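Local coordinates for uncharacterized protein (PDB 4JZA) that dephosphorylates phosphoinositides, probably removing the 3-phosphate from phosphatidylinositol 3-phosphate, and may act in pathogen-host lipid metabolism, at residues Ile568-Lys571 with Glu572-Thr576. Numbering follows the deposited sequence.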
ATOM      1  N   ILE A 568       7.503  32.440   2.442  1.00 47.81           N
ATOM      2  CA  ILE A 568       8.636  32.738   3.311  1.00 46.87           C
ATOM      3  C   ILE A 568       9.810  33.240   2.447  1.00 49.21           C
ATOM      4  O   ILE A 568      10.406  34.237   2.778  1.00 47.62           O
ATOM      5  CB  ILE A 568       8.991  31.511   4.199  1.00 47.90           C
ATOM      6  CG1 ILE A 568       7.866  31.275   5.206  1.00 48.08           C
ATOM      7  CG2 ILE A 568      10.309  31.672   4.953  1.00 45.87           C
ATOM      8  CD1 ILE A 568       7.932  29.906   5.836  1.00 47.35           C
ATOM      9  N   LEU A 569      10.118  32.590   1.330  1.00 48.04           N
ATOM     10  CA  LEU A 569      11.195  33.075   0.482  1.00 47.14           C
ATOM     11  C   LEU A 569      10.907  34.451  -0.113  1.00 48.08           C
ATOM     12  O   LEU A 569      11.819  35.274  -0.274  1.00 48.63           O
ATOM     13  CB  LEU A 569      11.493  32.092  -0.650  1.00 47.27           C
ATOM     14  CG  LEU A 569      12.044  30.780  -0.100  1.00 49.11           C
ATOM     15  CD1 LEU A 569      12.214  29.785  -1.217  1.00 46.04           C
ATOM     16  CD2 LEU A 569      13.363  30.967   0.651  1.00 51.26           C
ATOM     17  N   TYR A 570       9.654  34.699  -0.445  1.00 48.19           N
ATOM     18  CA  TYR A 570       9.225  35.986  -0.991  1.00 51.68           C
ATOM     19  C   TYR A 570       9.438  37.115   0.062  1.00 55.25           C
ATOM     20  O   TYR A 570      10.092  38.126  -0.208  1.00 55.53           O
ATOM     21  CB  TYR A 570       7.748  35.880  -1.451  1.00 51.99           C
ATOM     22  CG  TYR A 570       7.206  37.088  -2.156  1.00 54.89           C
ATOM     23  CD1 TYR A 570       6.855  38.239  -1.441  1.00 54.14           C
ATOM     24  CD2 TYR A 570       7.049  37.107  -3.545  1.00 54.45           C
ATOM     25  CE1 TYR A 570       6.384  39.354  -2.094  1.00 53.67           C
ATOM     26  CE2 TYR A 570       6.584  38.247  -4.194  1.00 54.22           C
ATOM     27  CZ  TYR A 570       6.262  39.358  -3.462  1.00 50.85           C
ATOM     28  OH  TYR A 570       5.779  40.471  -4.072  1.00 52.08           O
ATOM     29  N   LYS A 571       8.911  36.930   1.261  1.00 55.62           N
ATOM     30  CA  LYS A 571       9.105  37.905   2.315  1.00 60.27           C
ATOM     31  C   LYS A 571      10.586  38.189   2.533  1.00 62.01           C
ATOM     32  O   LYS A 571      10.995  39.325   2.741  1.00 69.97           O
ATOM     33  CB  LYS A 571       8.511  37.383   3.626  1.00 61.74           C
ATOM     34  CG  LYS A 571       8.675  38.318   4.818  1.00 59.63           C
ATOM     35  CD  LYS A 571       7.351  38.924   5.255  1.00 61.16           C
ATOM     36  CE  LYS A 571       7.567  40.237   5.997  1.00 62.32           C
ATOM     37  NZ  LYS A 571       8.545  40.002   7.082  1.00 65.18           N
ATOM     38  N   GLU A 572      11.379  37.136   2.511  1.00 60.78           N
ATOM     39  CA  GLU A 572      12.804  37.228   2.736  1.00 61.80           C
ATOM     40  C   GLU A 572      13.456  38.031   1.611  1.00 61.02           C
ATOM     41  O   GLU A 572      14.343  38.836   1.857  1.00 56.83           O
ATOM     42  CB  GLU A 572      13.406  35.811   2.863  1.00 63.38           C
ATOM     43  CG  GLU A 572      14.668  35.669   3.701  1.00 65.38           C
ATOM     44  CD  GLU A 572      14.478  36.005   5.168  1.00 69.62           C
ATOM     45  OE1 GLU A 572      13.323  36.080   5.656  1.00 69.86           O
ATOM     46  OE2 GLU A 572      15.514  36.175   5.843  1.00 71.68           O
ATOM     47  N   CYS A 573      12.985  37.858   0.385  1.00 62.26           N
ATOM     48  CA  CYS A 573      13.601  38.554  -0.749  1.00 64.81           C
ATOM     49  C   CYS A 573      13.127  40.005  -0.935  1.00 61.58           C
ATOM     50  O   CYS A 573      13.939  40.889  -1.169  1.00 66.32           O
ATOM     51  CB  CYS A 573      13.415  37.755  -2.045  1.00 66.18           C
ATOM     52  SG  CYS A 573      14.502  38.305  -3.393  0.84 75.49           S
ATOM     53  N   TYR A 574      11.834  40.258  -0.812  1.00 56.98           N
ATOM     54  CA  TYR A 574      11.300  41.565  -1.150  1.00 57.29           C
ATOM     55  C   TYR A 574      10.784  42.417   0.048  1.00 61.47           C
ATOM     56  O   TYR A 574      10.386  43.585  -0.120  1.00 63.30           O
ATOM     57  CB  TYR A 574      10.217  41.402  -2.232  1.00 56.53           C
ATOM     58  CG  TYR A 574      10.670  40.573  -3.427  1.00 58.65           C
ATOM     59  CD1 TYR A 574      11.635  41.052  -4.324  1.00 59.18           C
ATOM     60  CD2 TYR A 574      10.142  39.298  -3.654  1.00 57.74           C
ATOM     61  CE1 TYR A 574      12.063  40.278  -5.405  1.00 59.84           C
ATOM     62  CE2 TYR A 574      10.567  38.522  -4.725  1.00 58.00           C
ATOM     63  CZ  TYR A 574      11.521  38.999  -5.600  1.00 58.80           C
ATOM     64  OH  TYR A 574      11.911  38.170  -6.649  1.00 62.27           O
ATOM     65  N   GLY A 575      10.791  41.848   1.245  1.00 57.55           N
ATOM     66  CA  GLY A 575      10.461  42.599   2.425  1.00 56.07           C
ATOM     67  C   GLY A 575       9.004  42.564   2.850  1.00 59.29           C
ATOM     68  O   GLY A 575       8.673  43.039   3.931  1.00 61.90           O
ATOM     69  N   THR A 576       8.103  42.004   2.049  1.00 59.11           N
ATOM     70  CA  THR A 576       6.741  41.830   2.555  1.00 58.04           C
ATOM     71  C   THR A 576       6.142  40.507   2.033  1.00 56.75           C
ATOM     72  O   THR A 576       6.667  39.914   1.088  1.00 53.23           O
ATOM     73  CB  THR A 576       5.856  43.051   2.232  1.00 65.03           C
ATOM     74  OG1 THR A 576       4.885  42.700   1.271  1.00 60.33           O
ATOM     75  CG2 THR A 576       6.684  44.260   1.651  1.00 70.99           C
TER
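The carbonyl oxygen of Tyr-570 takes two backbone donors. Tyr-574 N reaches Tyr-570 O at 2.8 Å, nearly straight (N-H...O 169°). Cys-573 N adds a weak bond to it and has a better one to Leu-569 O at 2.9 Å. One step on, Gly-575 N bonds to Lys-571 O at 2.9 Å, coming from above the carbonyl plane. The two tyrosines, four residues apart, form a T-shaped stack. CD2 of Tyr-574 sits over the centre of the Tyr-570 ring and lies 3.7 Å from Tyr-570 CE2. The planes meet at 61°. CG of Tyr-570 is anti to the backbone N (chi1 -174°), which swings the ring forward along the helix to meet Tyr-574. Thr-576 O lies at the edge of the Tyr-570 ring, in its plane. Lys-571 CA makes a CA-H...O contact with Thr-576 O at 3.4 Å. The Lys-571 chain runs alongside the turn, with CD 3.8 Å from Thr-576 C, and makes a cation-pi contact with Trp-577. Glu-572 turns elsewhere, to a salt bridge with Arg-366 of strand 365-374. Tyr-570 packs on Phe-592 and Leu-595 of helix 587-602. At Gly-575 the chain leaves helical geometry with positive phi, a conformation that suits glycine. The arrangement is consistent with an alpha-L C-cap, with Gly-575 at C', closing helix 556-574, and an i to i+4 aromatic pair on its last turn.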